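Local coordinates for ATP-dependent DNA helicase RecQ (Porphyromonas gingivalis, PDB 3IUO), which probably couples ATP hydrolysis to the unwinding of duplex DNA by 3'-5' translocation, and is represented here by its C-terminal portion, at residues B[24-28]-B[38-42]; B[29-35]-B[63-68]; B[50-54]-B[110-114]; B[57-63]-B[117-122]. All coordinates share one frame; numbering follows the deposited sequence. Where two conformers were deposited one is given.

How the contacts relate
Contact 3 forms the core: its centre lies about 2 Å from the centre of the chain, and a salt bridge there runs alongside apolar packing. Contacts 1, 2 and 4, centred 10 to 13 Å out, are partly buried. Contacts 1 and 2 belong to the helix-turn-helix region and share helix 15-30; contact 1 pairs it with helix 35-41, contact 2 packs its C-terminal end and the turn that follows against the segment entering helix 66-72. Contacts 3 and 4 both join helices 46-58 and 106-121. Ile-63, shared by contacts 2 and 4, packs on Val-53 and Ile-114. Contact 1 mixes isoleucine packing with an amide and an imidazole; contact 2 adds CH-pi contacts and two bridging waters; contact 4 relies on main-chain oxygens.

Contact 1 (B[24-28]-B[38-42]); sequences SIVQQ and IAVSH
Gln-28 and Ile-25 of helix 15-30 meet Ile-38 and His-42 from helix 35-41 and its C-terminal end, so the contact pairs two consecutive helices of the RecQ-1-like helix-turn-helix domain. Apolar contacts form its base. Ile-38 CD1 lies 3.6 Å from Gln-28 CB, which puts its long branch against the root of the glutamine. The other branch of Ile-38 is directed at Ile-25, with CG2 3.9 Å from Ile-25 CG1. Ile-38 CG1 is anti to the carbonyl carbon (chi1 -63°), a rotamer that sends the two branches to different neighbours. Further packing on Ile-29 and on Leu-49 of helix 46-58 keeps Ile-38 buried.

The imidazole of His-42 supplies the second group of contacts. Ser-24 CB approaches the ring edge, 3.8 Å from His-42 CE1. Ile-25 CG1 comes in obliquely, 3.7 Å from His-42 NE2. Met-21, one turn earlier in helix 15-30, also touches this histidine.

Polar groups gather at the more exposed side of the contact. The Gln-28 chain is extended beyond CG and carries its amide between Ser-41 and His-42, where the amide plane stands 82° from the imidazole plane. Ser-41 OG donates to Ile-38 O over 2.7 Å, folding the hydroxyl back onto its own last helical turn.

The chemistry is thus layered: branched aliphatic groups close the buried side of the helix pair, while an amide, a hydroxyl and an imidazole occupy the side nearer solvent, where the near-perpendicular flat groups are not stacked.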
loop_
_atom_site.group_PDB
_atom_site.type_symbol
_atom_site.label_atom_id
_atom_site.label_comp_id
_atom_site.label_asym_id
_atom_site.label_seq_id
_atom_site.Cartn_x
_atom_site.Cartn_y
_atom_site.Cartn_z
ATOM N N SER B 24 -1.949 1.377 -25.154
ATOM C CA SER B 24 -0.727 1.646 -25.918
ATOM C C SER B 24 0.516 1.456 -25.061
ATOM O O SER B 24 1.484 0.837 -25.487
ATOM C CB SER B 24 -0.746 3.065 -26.493
ATOM O OG SER B 24 -1.675 3.173 -27.553
ATOM N N ILE B 25 0.479 1.970 -23.830
ATOM C CA ILE B 25 1.632 1.844 -22.913
ATOM C C ILE B 25 1.970 0.372 -22.627
ATOM O O ILE B 25 3.145 -0.023 -22.618
ATOM C CB ILE B 25 1.401 2.636 -21.610
ATOM C CG1 ILE B 25 1.488 4.140 -21.924
ATOM C CG2 ILE B 25 2.462 2.311 -20.562
ATOM C CD1 ILE B 25 0.912 5.043 -20.823
ATOM N N VAL B 26 0.938 -0.424 -22.388
ATOM C CA VAL B 26 1.119 -1.856 -22.138
ATOM C C VAL B 26 1.764 -2.517 -23.355
ATOM O O VAL B 26 2.675 -3.323 -23.220
ATOM C CB VAL B 26 -0.226 -2.509 -21.773
ATOM C CG1 VAL B 26 -0.088 -4.035 -21.729
ATOM C CG2 VAL B 26 -0.709 -1.976 -20.439
ATOM N N GLN B 27 1.300 -2.141 -24.546
ATOM C CA GLN B 27 1.862 -2.714 -25.768
ATOM C C GLN B 27 3.321 -2.306 -25.929
ATOM O O GLN B 27 4.160 -3.136 -26.304
ATOM C CB GLN B 27 1.031 -2.294 -26.980
ATOM C CG GLN B 27 -0.356 -2.927 -26.997
ATOM C CD GLN B 27 -1.244 -2.418 -28.131
ATOM O OE1 GLN B 27 -1.033 -1.325 -28.673
ATOM N NE2 GLN B 27 -2.260 -3.202 -28.474
ATOM N N GLN B 28 3.616 -1.031 -25.643
ATOM C CA GLN B 28 4.991 -0.522 -25.690
ATOM C C GLN B 28 5.908 -1.275 -24.725
ATOM O O GLN B 28 7.030 -1.651 -25.079
ATOM C CB GLN B 28 5.040 0.987 -25.428
ATOM C CG GLN B 28 4.610 1.818 -26.646
ATOM C CD GLN B 28 4.298 3.249 -26.260
ATOM O OE1 GLN B 28 3.432 3.511 -25.405
ATOM N NE2 GLN B 28 4.996 4.183 -26.873
ATOM N N ILE B 38 8.756 5.839 -23.837
ATOM C CA ILE B 38 7.307 5.764 -23.763
ATOM C C ILE B 38 6.728 7.113 -23.273
ATOM O O ILE B 38 5.783 7.627 -23.854
ATOM C CB ILE B 38 6.838 4.589 -22.837
ATOM C CG1 ILE B 38 7.280 3.238 -23.408
ATOM C CG2 ILE B 38 5.337 4.620 -22.660
ATOM C CD1 ILE B 38 6.919 2.020 -22.521
ATOM N N ALA B 39 7.312 7.675 -22.217
ATOM C CA ALA B 39 6.894 8.981 -21.688
ATOM C C ALA B 39 6.842 10.018 -22.800
ATOM O O ALA B 39 5.800 10.637 -23.030
ATOM C CB ALA B 39 7.853 9.446 -20.591
ATOM N N VAL B 40 7.958 10.173 -23.505
ATOM C CA VAL B 40 8.057 11.210 -24.540
ATOM C C VAL B 40 7.027 10.999 -25.647
ATOM O O VAL B 40 6.387 11.960 -26.080
ATOM C CB VAL B 40 9.518 11.437 -25.058
ATOM C CG1 VAL B 40 10.472 11.700 -23.891
ATOM C CG2 VAL B 40 10.025 10.278 -25.933
ATOM N N SER B 41 6.813 9.738 -26.035
ATOM C CA SER B 41 5.826 9.389 -27.074
ATOM C C SER B 41 4.379 9.760 -26.722
ATOM O O SER B 41 3.550 9.920 -27.609
ATOM C CB SER B 41 5.902 7.899 -27.424
ATOM O OG SER B 41 5.235 7.106 -26.463
ATOM N N HIS B 42 4.080 9.882 -25.431
ATOM C CA HIS B 42 2.741 10.271 -24.971
ATOM C C HIS B 42 2.673 11.692 -24.399
ATOM O O HIS B 42 1.669 12.084 -23.792
ATOM C CB HIS B 42 2.223 9.253 -23.956
ATOM C CG HIS B 42 1.947 7.912 -24.551
ATOM N ND1 HIS B 42 0.911 7.696 -25.433
ATOM C CD2 HIS B 42 2.573 6.718 -24.402
ATOM C CE1 HIS B 42 0.908 6.425 -25.799
ATOM N NE2 HIS B 42 1.909 5.815 -25.193
#

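Contact 2 (B[29-35]-B[63-68])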
loop_
_atom_site.group_PDB
_atom_site.type_symbol
_atom_site.label_atom_id
_atom_site.label_comp_id
_atom_site.label_asym_id
_atom_site.label_seq_id
_atom_site.Cartn_x
_atom_site.Cartn_y
_atom_site.Cartn_z
ATOM N N ILE B 29 5.415 -1.530 -23.518
ATOM C CA ILE B 29 6.232 -2.213 -22.533
ATOM C C ILE B 29 6.466 -3.641 -22.992
ATOM O O ILE B 29 7.571 -4.155 -22.870
ATOM C CB ILE B 29 5.599 -2.173 -21.135
ATOM C CG1 ILE B 29 5.714 -0.747 -20.538
ATOM C CG2 ILE B 29 6.271 -3.192 -20.203
ATOM C CD1 ILE B 29 4.876 -0.518 -19.287
ATOM N N ASP B 30 5.442 -4.268 -23.569
ATOM C CA ASP B 30 5.593 -5.634 -24.071
ATOM C C ASP B 30 6.645 -5.698 -25.173
ATOM O O ASP B 30 7.346 -6.705 -25.302
ATOM C CB ASP B 30 4.260 -6.182 -24.584
ATOM C CG ASP B 30 4.301 -7.695 -24.848
ATOM O OD1 ASP B 30 5.205 -8.403 -24.349
ATOM O OD2 ASP B 30 3.415 -8.192 -25.573
ATOM N N ARG B 31 6.733 -4.616 -25.949
ATOM C CA ARG B 31 7.703 -4.493 -27.045
ATOM C C ARG B 31 9.054 -3.967 -26.556
ATOM O O ARG B 31 9.927 -3.668 -27.369
ATOM C CB ARG B 31 7.181 -3.589 -28.177
ATOM C CG ARG B 31 5.923 -4.100 -28.886
ATOM C CD ARG B 31 5.599 -3.375 -30.197
ATOM N NE ARG B 31 6.018 -1.965 -30.244
ATOM C CZ ARG B 31 5.226 -0.914 -30.016
ATOM N NH1 ARG B 31 3.940 -1.075 -29.711
ATOM N NH2 ARG B 31 5.725 0.317 -30.106
ATOM N N LYS B 32 9.224 -3.849 -25.243
ATOM C CA LYS B 32 10.509 -3.485 -24.638
ATOM C C LYS B 32 10.995 -2.082 -25.035
ATOM O O LYS B 32 12.189 -1.863 -25.282
ATOM C CB LYS B 32 11.578 -4.560 -24.924
ATOM C CG LYS B 32 11.654 -5.724 -23.940
ATOM C CD LYS B 32 10.326 -6.314 -23.483
ATOM C CE LYS B 32 10.451 -7.830 -23.229
ATOM N NZ LYS B 32 9.962 -8.244 -21.874
ATOM N N VAL B 33 10.054 -1.151 -25.157
ATOM C CA VAL B 33 10.381 0.255 -25.425
ATOM C C VAL B 33 10.771 0.882 -24.080
ATOM O O VAL B 33 10.080 0.682 -23.091
ATOM C CB VAL B 33 9.168 1.008 -26.025
ATOM C CG1 VAL B 33 9.502 2.469 -26.296
ATOM C CG2 VAL B 33 8.715 0.330 -27.302
ATOM N N ALA B 34 11.868 1.638 -24.045
ATOM C CA ALA B 34 12.348 2.235 -22.792
ATOM C C ALA B 34 11.277 3.154 -22.214
ATOM O O ALA B 34 10.590 3.864 -22.953
ATOM C CB ALA B 34 13.658 2.989 -23.012
ATOM N N LEU B 35 11.108 3.107 -20.894
ATOM C CA LEU B 35 10.035 3.863 -20.253
ATOM C C LEU B 35 10.153 5.366 -20.480
ATOM O O LEU B 35 9.140 6.045 -20.663
ATOM C CB LEU B 35 9.914 3.524 -18.768
ATOM C CG LEU B 35 8.916 2.396 -18.458
ATOM C CD1 LEU B 35 9.404 1.064 -19.014
ATOM C CD2 LEU B 35 8.655 2.306 -16.956
ATOM N N ILE B 63 2.700 -6.540 -16.011
ATOM C CA ILE B 63 3.724 -5.992 -16.903
ATOM C C ILE B 63 5.110 -6.355 -16.407
ATOM O O ILE B 63 5.340 -6.498 -15.172
ATOM C CB ILE B 63 3.616 -4.478 -17.018
ATOM C CG1 ILE B 63 3.725 -3.834 -15.635
ATOM C CG2 ILE B 63 2.291 -4.079 -17.695
ATOM C CD1 ILE B 63 3.988 -2.333 -15.718
ATOM N N ASN B 64 6.041 -6.445 -17.352
ATOM C CA ASN B 64 7.400 -6.667 -16.982
ATOM C C ASN B 64 8.301 -5.554 -17.457
ATOM O O ASN B 64 8.469 -5.358 -18.650
ATOM C CB ASN B 64 7.905 -8.021 -17.475
ATOM C CG ASN B 64 9.168 -8.415 -16.738
ATOM O OD1 ASN B 64 10.205 -7.799 -16.917
ATOM N ND2 ASN B 64 9.051 -9.377 -15.822
ATOM N N ILE B 65 8.888 -4.831 -16.502
ATOM C CA ILE B 65 9.812 -3.733 -16.841
ATOM C C ILE B 65 11.282 -4.018 -16.478
ATOM O O ILE B 65 12.074 -3.085 -16.316
ATOM C CB ILE B 65 9.336 -2.373 -16.222
ATOM C CG1 ILE B 65 9.237 -2.455 -14.701
ATOM C CG2 ILE B 65 7.965 -1.983 -16.806
ATOM C CD1 ILE B 65 9.268 -1.083 -14.005
ATOM N N ASP B 66 11.625 -5.293 -16.298
ATOM C CA ASP B 66 13.011 -5.681 -15.964
ATOM C C ASP B 66 14.003 -5.172 -16.988
ATOM O O ASP B 66 15.094 -4.735 -16.611
ATOM C CB ASP B 66 13.182 -7.200 -15.875
ATOM C CG ASP B 66 12.449 -7.817 -14.705
ATOM O OD1 ASP B 66 11.951 -7.070 -13.832
ATOM O OD2 ASP B 66 12.370 -9.069 -14.668
ATOM N N TYR B 67 13.632 -5.208 -18.272
ATOM C CA TYR B 67 14.523 -4.771 -19.346
ATOM C C TYR B 67 14.980 -3.325 -19.132
ATOM O O TYR B 67 16.116 -2.979 -19.415
ATOM C CB TYR B 67 13.815 -4.903 -20.692
ATOM C CG TYR B 67 12.669 -3.943 -20.906
ATOM C CD1 TYR B 67 12.861 -2.727 -21.553
ATOM C CD2 TYR B 67 11.378 -4.257 -20.464
ATOM C CE1 TYR B 67 11.809 -1.844 -21.752
ATOM C CE2 TYR B 67 10.313 -3.378 -20.652
ATOM C CZ TYR B 67 10.540 -2.173 -21.285
ATOM O OH TYR B 67 9.485 -1.317 -21.488
ATOM N N PHE B 68 14.082 -2.489 -18.624
ATOM C CA PHE B 68 14.393 -1.088 -18.393
ATOM C C PHE B 68 15.138 -0.879 -17.071
ATOM O O PHE B 68 16.162 -0.194 -17.033
ATOM C CB PHE B 68 13.119 -0.239 -18.487
ATOM C CG PHE B 68 13.325 1.219 -18.163
ATOM C CD1 PHE B 68 13.858 2.084 -19.106
ATOM C CD2 PHE B 68 12.965 1.723 -16.913
ATOM C CE1 PHE B 68 14.041 3.438 -18.813
ATOM C CE2 PHE B 68 13.139 3.050 -16.611
ATOM C CZ PHE B 68 13.685 3.923 -17.567
HETATM O O HOH W 1 8.022 -6.259 -21.129
HETATM O O HOH W 2 11.807 -7.424 -19.279
#
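Tyr-67 lies against the turn that follows helix 15-30, and its ring carries the dense part of the contact. Lys-32 CA sits over one face, 3.7 Å from the Tyr-67 ring centroid in a CH-pi contact. Phe-68 CB covers the opposite face. At the rim, Tyr-67 OH donates to Val-33 O over 2.6 Å, from 39° above the carbonyl plane rather than along a lone pair. Lys-32 is the C-prime residue of a Schellman motif, so the tyrosine covers and bonds the very turn that ends the helix.

Next to it, Leu-35 CB stands almost centrally over the other aromatic ring, 3.8 Å from the Phe-68 centroid. Ile-29 completes the buried side: its CG2 branch reaches Ile-65 CG2 at 4.0 Å, and its CD1 meets Ile-63 CD1 at 4.1 Å.

The outer side is looser and bridged by water. The Lys-32 chain bends over Tyr-67 to bring NZ to a water 2.9 Å away, which also donates to Ile-29 O and Asn-64 O. A second water links Asn-64 OD1 with Tyr-67 N and binds Lys-32 NZ weakly. Asn-64 OD1 also accepts from Asp-66 N (2.9 Å), an Asx turn at the entry to helix 66-72.

Direct aromatic and aliphatic contacts therefore fix the buried side, whereas the lysine ammonium reaches the facing segment through water, which satisfies carbonyls of both segments.

Contact 3 (B[50-54]-B[110-114]); sequences LSEVE and RLVRI
This is a buried helix-helix contact at the centre of the fold, where Glu-54 and Leu-50 of helix 46-58 face Arg-110 and Ile-114 of helix 106-121. Over 50-54 and 110-114 the axes run nearly parallel, 18° apart, with a closest approach of 10.6 Å.

Arg-110 grips the Glu-54 carboxylate side-on. Its NE donates to Glu-54 OE2 over 2.9 Å, on the syn side, and its NH2 to Glu-54 OE1 over 3.0 Å. The two planes are nevertheless turned 42° apart, so OE1 is met from above the carboxylate. NH2 also donates to Ser-51 OG, and Leu-50 CB lies centrally over one guanidinium face, which together fix the orientation of the guanidinium. A water hydrogen-bonded to Glu-54 OE2 (2.6 Å) joins it to Arg-110 O and Arg-113 NH1; the main partner of Arg-113 is Asp-91.

Beside the salt bridge the packing is aliphatic. Leu-50 CD2 meets Leu-111 CD2 at 3.5 Å, and Val-53 CG1 meets Ile-114 CG2 at 3.7 Å, both pairs crossing at about a right angle.

The arrangement is that of an all-helical core in which a helix of the helix-turn-helix region packs along the C-terminal helix.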
loop_
_atom_site.group_PDB
_atom_site.type_symbol
_atom_site.label_atom_id
_atom_site.label_comp_id
_atom_site.label_asym_id
_atom_site.label_seq_id
_atom_site.Cartn_x
_atom_site.Cartn_y
_atom_site.Cartn_z
ATOM N N LEU B 50 5.137 7.163 -14.744
ATOM C CA LEU B 50 5.106 6.268 -13.602
ATOM C C LEU B 50 3.705 6.153 -13.028
ATOM O O LEU B 50 3.276 5.043 -12.672
ATOM C CB LEU B 50 6.107 6.688 -12.516
ATOM C CG LEU B 50 7.600 6.538 -12.852
ATOM C CD1 LEU B 50 8.448 7.174 -11.757
ATOM C CD2 LEU B 50 8.002 5.091 -13.068
ATOM N N SER B 51 2.998 7.287 -12.943
ATOM C CA SER B 51 1.631 7.262 -12.419
ATOM C C SER B 51 0.708 6.417 -13.287
ATOM O O SER B 51 -0.122 5.675 -12.774
ATOM C CB SER B 51 1.092 8.657 -12.237
ATOM O OG SER B 51 1.835 9.346 -11.248
ATOM N N GLU B 52 0.857 6.529 -14.604
ATOM C CA GLU B 52 0.045 5.696 -15.505
ATOM C C GLU B 52 0.379 4.208 -15.404
ATOM O O GLU B 52 -0.522 3.362 -15.380
ATOM C CB GLU B 52 0.219 6.130 -16.958
ATOM C CG GLU B 52 -0.154 7.578 -17.216
ATOM C CD GLU B 52 -1.643 7.867 -17.117
ATOM O OE1 GLU B 52 -2.460 6.924 -17.161
ATOM O OE2 GLU B 52 -2.001 9.063 -17.033
ATOM N N VAL B 53 1.664 3.892 -15.306
ATOM C CA VAL B 53 2.100 2.478 -15.160
ATOM C C VAL B 53 1.587 1.936 -13.804
ATOM O O VAL B 53 1.127 0.808 -13.726
ATOM C CB VAL B 53 3.618 2.356 -15.286
ATOM C CG1 VAL B 53 4.062 0.951 -14.939
ATOM C CG2 VAL B 53 4.056 2.745 -16.697
ATOM N N GLU B 54 1.619 2.752 -12.742
ATOM C CA GLU B 54 1.020 2.328 -11.481
ATOM C C GLU B 54 -0.488 1.997 -11.606
ATOM O O GLU B 54 -0.951 0.955 -11.139
ATOM C CB GLU B 54 1.249 3.380 -10.391
ATOM C CG GLU B 54 2.720 3.425 -9.991
ATOM C CD GLU B 54 3.170 4.707 -9.258
ATOM O OE1 GLU B 54 2.436 5.716 -9.202
ATOM O OE2 GLU B 54 4.309 4.718 -8.763
ATOM N N ARG B 110 9.726 3.933 -6.821
ATOM C CA ARG B 110 8.521 3.698 -7.616
ATOM C C ARG B 110 8.696 2.607 -8.682
ATOM O O ARG B 110 7.803 1.769 -8.862
ATOM C CB ARG B 110 8.000 4.981 -8.265
ATOM C CG ARG B 110 7.461 5.929 -7.231
ATOM C CD ARG B 110 7.099 7.259 -7.860
ATOM N NE ARG B 110 5.834 7.179 -8.595
ATOM C CZ ARG B 110 5.326 8.169 -9.314
ATOM N NH1 ARG B 110 5.994 9.309 -9.462
ATOM N NH2 ARG B 110 4.149 8.034 -9.902
ATOM N N LEU B 111 9.827 2.614 -9.404
ATOM C CA LEU B 111 10.102 1.593 -10.411
ATOM C C LEU B 111 10.135 0.192 -9.813
ATOM O O LEU B 111 9.556 -0.748 -10.375
ATOM C CB LEU B 111 11.427 1.889 -11.130
ATOM C CG LEU B 111 11.316 3.005 -12.181
ATOM C CD1 LEU B 111 12.723 3.432 -12.680
ATOM C CD2 LEU B 111 10.462 2.594 -13.411
ATOM N N VAL B 112 10.848 0.026 -8.707
ATOM C CA VAL B 112 10.992 -1.305 -8.150
ATOM C C VAL B 112 9.654 -1.744 -7.570
ATOM O O VAL B 112 9.347 -2.933 -7.638
ATOM C CB VAL B 112 12.117 -1.396 -7.104
ATOM C CG1 VAL B 112 12.245 -2.815 -6.532
ATOM C CG2 VAL B 112 13.416 -1.003 -7.768
ATOM N N ARG B 113 8.893 -0.797 -7.018
ATOM C CA ARG B 113 7.574 -1.101 -6.453
ATOM C C ARG B 113 6.635 -1.611 -7.574
ATOM O O ARG B 113 5.880 -2.551 -7.351
ATOM C CB ARG B 113 7.024 0.157 -5.786
ATOM C CG ARG B 113 5.633 -0.006 -5.166
ATOM C CD ARG B 113 5.212 1.226 -4.410
ATOM N NE ARG B 113 3.834 1.082 -3.901
ATOM C CZ ARG B 113 2.762 1.451 -4.582
ATOM N NH1 ARG B 113 2.894 1.965 -5.804
ATOM N NH2 ARG B 113 1.561 1.268 -4.056
ATOM N N ILE B 114 6.695 -1.002 -8.753
ATOM C CA ILE B 114 5.925 -1.518 -9.930
ATOM C C ILE B 114 6.287 -2.958 -10.217
ATOM O O ILE B 114 5.408 -3.819 -10.370
ATOM C CB ILE B 114 6.125 -0.619 -11.172
ATOM C CG1 ILE B 114 5.379 0.712 -10.953
ATOM C CG2 ILE B 114 5.712 -1.317 -12.474
ATOM C CD1 ILE B 114 5.945 1.845 -11.795
HETATM O O HOH W 3 5.259 2.525 -7.620
#

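Contact 4 (B[57-63]-B[117-122]); sequences VYSGTRI and LSEMAN
Arg-62 and Asn-122 meet where a Schellman motif, with Gly-60 at positive phi, ends helix 46-58 beside the end of helix 106-121. The Arg-62 chain is extended from CG to NE; this shape, with CG anti to the backbone N (chi1 -168°), carries the guanidinium along the last turn of the C-terminal helix. It reaches a backbone carbonyl and the C-terminal oxygen there: Arg-62 NH1 donates to Glu-119 O over 2.9 Å, from above that carbonyl's plane. The terminal charge and the helix dipole would probably both favour Arg-62 here.

Asn-122 points the other way, into the Schellman turn, and its CB lies 3.2 Å from Gly-60 O. Ser-118 OG, anti to its backbone N, is directed at the backbone of Ile-63.

Toward the core, Val-57 and Leu-117 cross at about a right angle, with Val-57 CG1 3.8 Å from Leu-117 CB. Leu-117 CD1 comes to the edge of the Tyr-58 ring, 3.9 Å from CE1, while the Tyr-58 hydroxyl is hydrogen-bonded to Arg-113 NH1. Thr-89 of the second subunit packs on both Val-57 and Leu-117.

Arg-62 NH1 makes its shorter bond, 2.7 Å, to Asn-122 O, only 8° out of the guanidinium plane.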
loop_
_atom_site.group_PDB
_atom_site.type_symbol
_atom_site.label_atom_id
_atom_site.label_comp_id
_atom_site.label_asym_id
_atom_site.label_seq_id
_atom_site.Cartn_x
_atom_site.Cartn_y
_atom_site.Cartn_z
ATOM N N VAL B 57 -0.825 -1.320 -13.269
ATOM C CA VAL B 57 -0.477 -2.426 -12.372
ATOM C C VAL B 57 -1.577 -2.627 -11.313
ATOM O O VAL B 57 -1.967 -3.774 -11.023
ATOM C CB VAL B 57 0.867 -2.135 -11.730
ATOM C CG1 VAL B 57 1.154 -3.114 -10.553
ATOM C CG2 VAL B 57 1.942 -2.253 -12.782
ATOM N N TYR B 58 -2.115 -1.525 -10.760
ATOM C CA TYR B 58 -3.190 -1.691 -9.788
ATOM C C TYR B 58 -4.407 -2.394 -10.359
ATOM O O TYR B 58 -5.129 -3.053 -9.629
ATOM C CB TYR B 58 -3.635 -0.337 -9.226
ATOM C CG TYR B 58 -2.583 0.469 -8.487
ATOM C CD1 TYR B 58 -1.393 -0.119 -7.995
ATOM C CD2 TYR B 58 -2.757 1.839 -8.317
ATOM C CE1 TYR B 58 -0.427 0.658 -7.313
ATOM C CE2 TYR B 58 -1.803 2.622 -7.650
ATOM C CZ TYR B 58 -0.641 2.018 -7.163
ATOM O OH TYR B 58 0.249 2.818 -6.506
ATOM N N SER B 59 -4.647 -2.222 -11.665
ATOM C CA SER B 59 -5.784 -2.832 -12.353
ATOM C C SER B 59 -5.629 -4.338 -12.616
ATOM O O SER B 59 -6.601 -5.015 -12.999
ATOM C CB SER B 59 -6.080 -2.078 -13.639
ATOM O OG SER B 59 -5.266 -2.573 -14.694
ATOM N N GLY B 60 -4.426 -4.849 -12.373
ATOM C CA GLY B 60 -4.182 -6.277 -12.528
ATOM C C GLY B 60 -3.312 -6.717 -13.683
ATOM O O GLY B 60 -3.085 -7.926 -13.842
ATOM N N THR B 61 -2.844 -5.787 -14.501
ATOM C CA THR B 61 -2.038 -6.160 -15.681
ATOM C C THR B 61 -0.635 -6.536 -15.252
ATOM O O THR B 61 0.031 -5.759 -14.571
ATOM C CB THR B 61 -1.988 -4.985 -16.695
ATOM O OG1 THR B 61 -3.339 -4.646 -17.058
ATOM C CG2 THR B 61 -1.212 -5.344 -17.955
ATOM N N ARG B 62 -0.216 -7.740 -15.621
ATOM C CA ARG B 62 1.127 -8.214 -15.298
ATOM C C ARG B 62 2.132 -7.683 -16.300
ATOM O O ARG B 62 2.419 -8.312 -17.305
ATOM C CB ARG B 62 1.158 -9.759 -15.232
ATOM C CG ARG B 62 2.457 -10.285 -14.611
ATOM C CD ARG B 62 2.423 -11.830 -14.524
ATOM N NE ARG B 62 3.664 -12.330 -13.896
ATOM C CZ ARG B 62 3.821 -12.569 -12.592
ATOM N NH1 ARG B 62 2.830 -12.391 -11.706
ATOM N NH2 ARG B 62 5.027 -13.002 -12.181
ATOM N N ILE B 63 2.700 -6.540 -16.011
ATOM C CA ILE B 63 3.724 -5.992 -16.903
ATOM C C ILE B 63 5.110 -6.355 -16.407
ATOM O O ILE B 63 5.340 -6.498 -15.172
ATOM C CB ILE B 63 3.616 -4.478 -17.018
ATOM C CG1 ILE B 63 3.725 -3.834 -15.635
ATOM C CG2 ILE B 63 2.291 -4.079 -17.695
ATOM C CD1 ILE B 63 3.988 -2.333 -15.718
ATOM N N LEU B 117 4.950 -5.241 -7.236
ATOM C CA LEU B 117 3.476 -5.434 -7.213
ATOM C C LEU B 117 2.990 -6.281 -8.361
ATOM O O LEU B 117 2.106 -7.154 -8.166
ATOM C CB LEU B 117 2.753 -4.093 -7.244
ATOM C CG LEU B 117 2.938 -3.232 -6.001
ATOM C CD1 LEU B 117 2.264 -1.877 -6.232
ATOM C CD2 LEU B 117 2.436 -3.905 -4.696
ATOM N N SER B 118 3.544 -6.026 -9.539
ATOM C CA SER B 118 3.148 -6.822 -10.723
ATOM C C SER B 118 3.494 -8.301 -10.508
ATOM O O SER B 118 2.662 -9.203 -10.710
ATOM C CB SER B 118 3.837 -6.311 -11.977
ATOM O OG SER B 118 3.431 -7.075 -13.084
ATOM N N GLU B 119 4.700 -8.560 -10.053
ATOM C CA GLU B 119 5.108 -9.967 -9.893
ATOM C C GLU B 119 4.272 -10.722 -8.863
ATOM O O GLU B 119 3.868 -11.884 -9.072
ATOM C CB GLU B 119 6.568 -10.017 -9.494
ATOM C CG GLU B 119 7.456 -9.806 -10.679
ATOM C CD GLU B 119 8.943 -10.005 -10.404
ATOM O OE1 GLU B 119 9.301 -10.677 -9.392
ATOM O OE2 GLU B 119 9.742 -9.515 -11.260
HETATM N N MSE B 120 4.025 -10.075 -7.728
HETATM C CA MSE B 120 3.398 -10.775 -6.608
HETATM C C MSE B 120 1.900 -10.904 -6.719
HETATM O O MSE B 120 1.287 -11.716 -6.013
HETATM C CB MSE B 120 3.778 -10.100 -5.276
HETATM C CG MSE B 120 5.279 -10.046 -5.074
HETATM SE SE MSE B 120 6.175 -11.792 -5.198
HETATM C CE MSE B 120 7.932 -11.113 -5.788
ATOM N N ALA B 121 1.277 -10.077 -7.549
ATOM C CA ALA B 121 -0.184 -10.056 -7.602
ATOM C C ALA B 121 -0.835 -10.291 -8.959
ATOM O O ALA B 121 -1.986 -10.744 -9.009
ATOM C CB ALA B 121 -0.759 -8.731 -6.962
ATOM N N ASN B 122 -0.137 -9.996 -10.068
ATOM C CA ASN B 122 -0.865 -9.866 -11.335
ATOM C C ASN B 122 -0.701 -11.040 -12.278
ATOM O O ASN B 122 0.143 -11.902 -12.009
ATOM C CB ASN B 122 -0.461 -8.589 -12.046
ATOM C CG ASN B 122 -0.951 -7.332 -11.325
ATOM O OD1 ASN B 122 -0.624 -6.205 -11.720
ATOM N ND2 ASN B 122 -1.744 -7.507 -10.307
#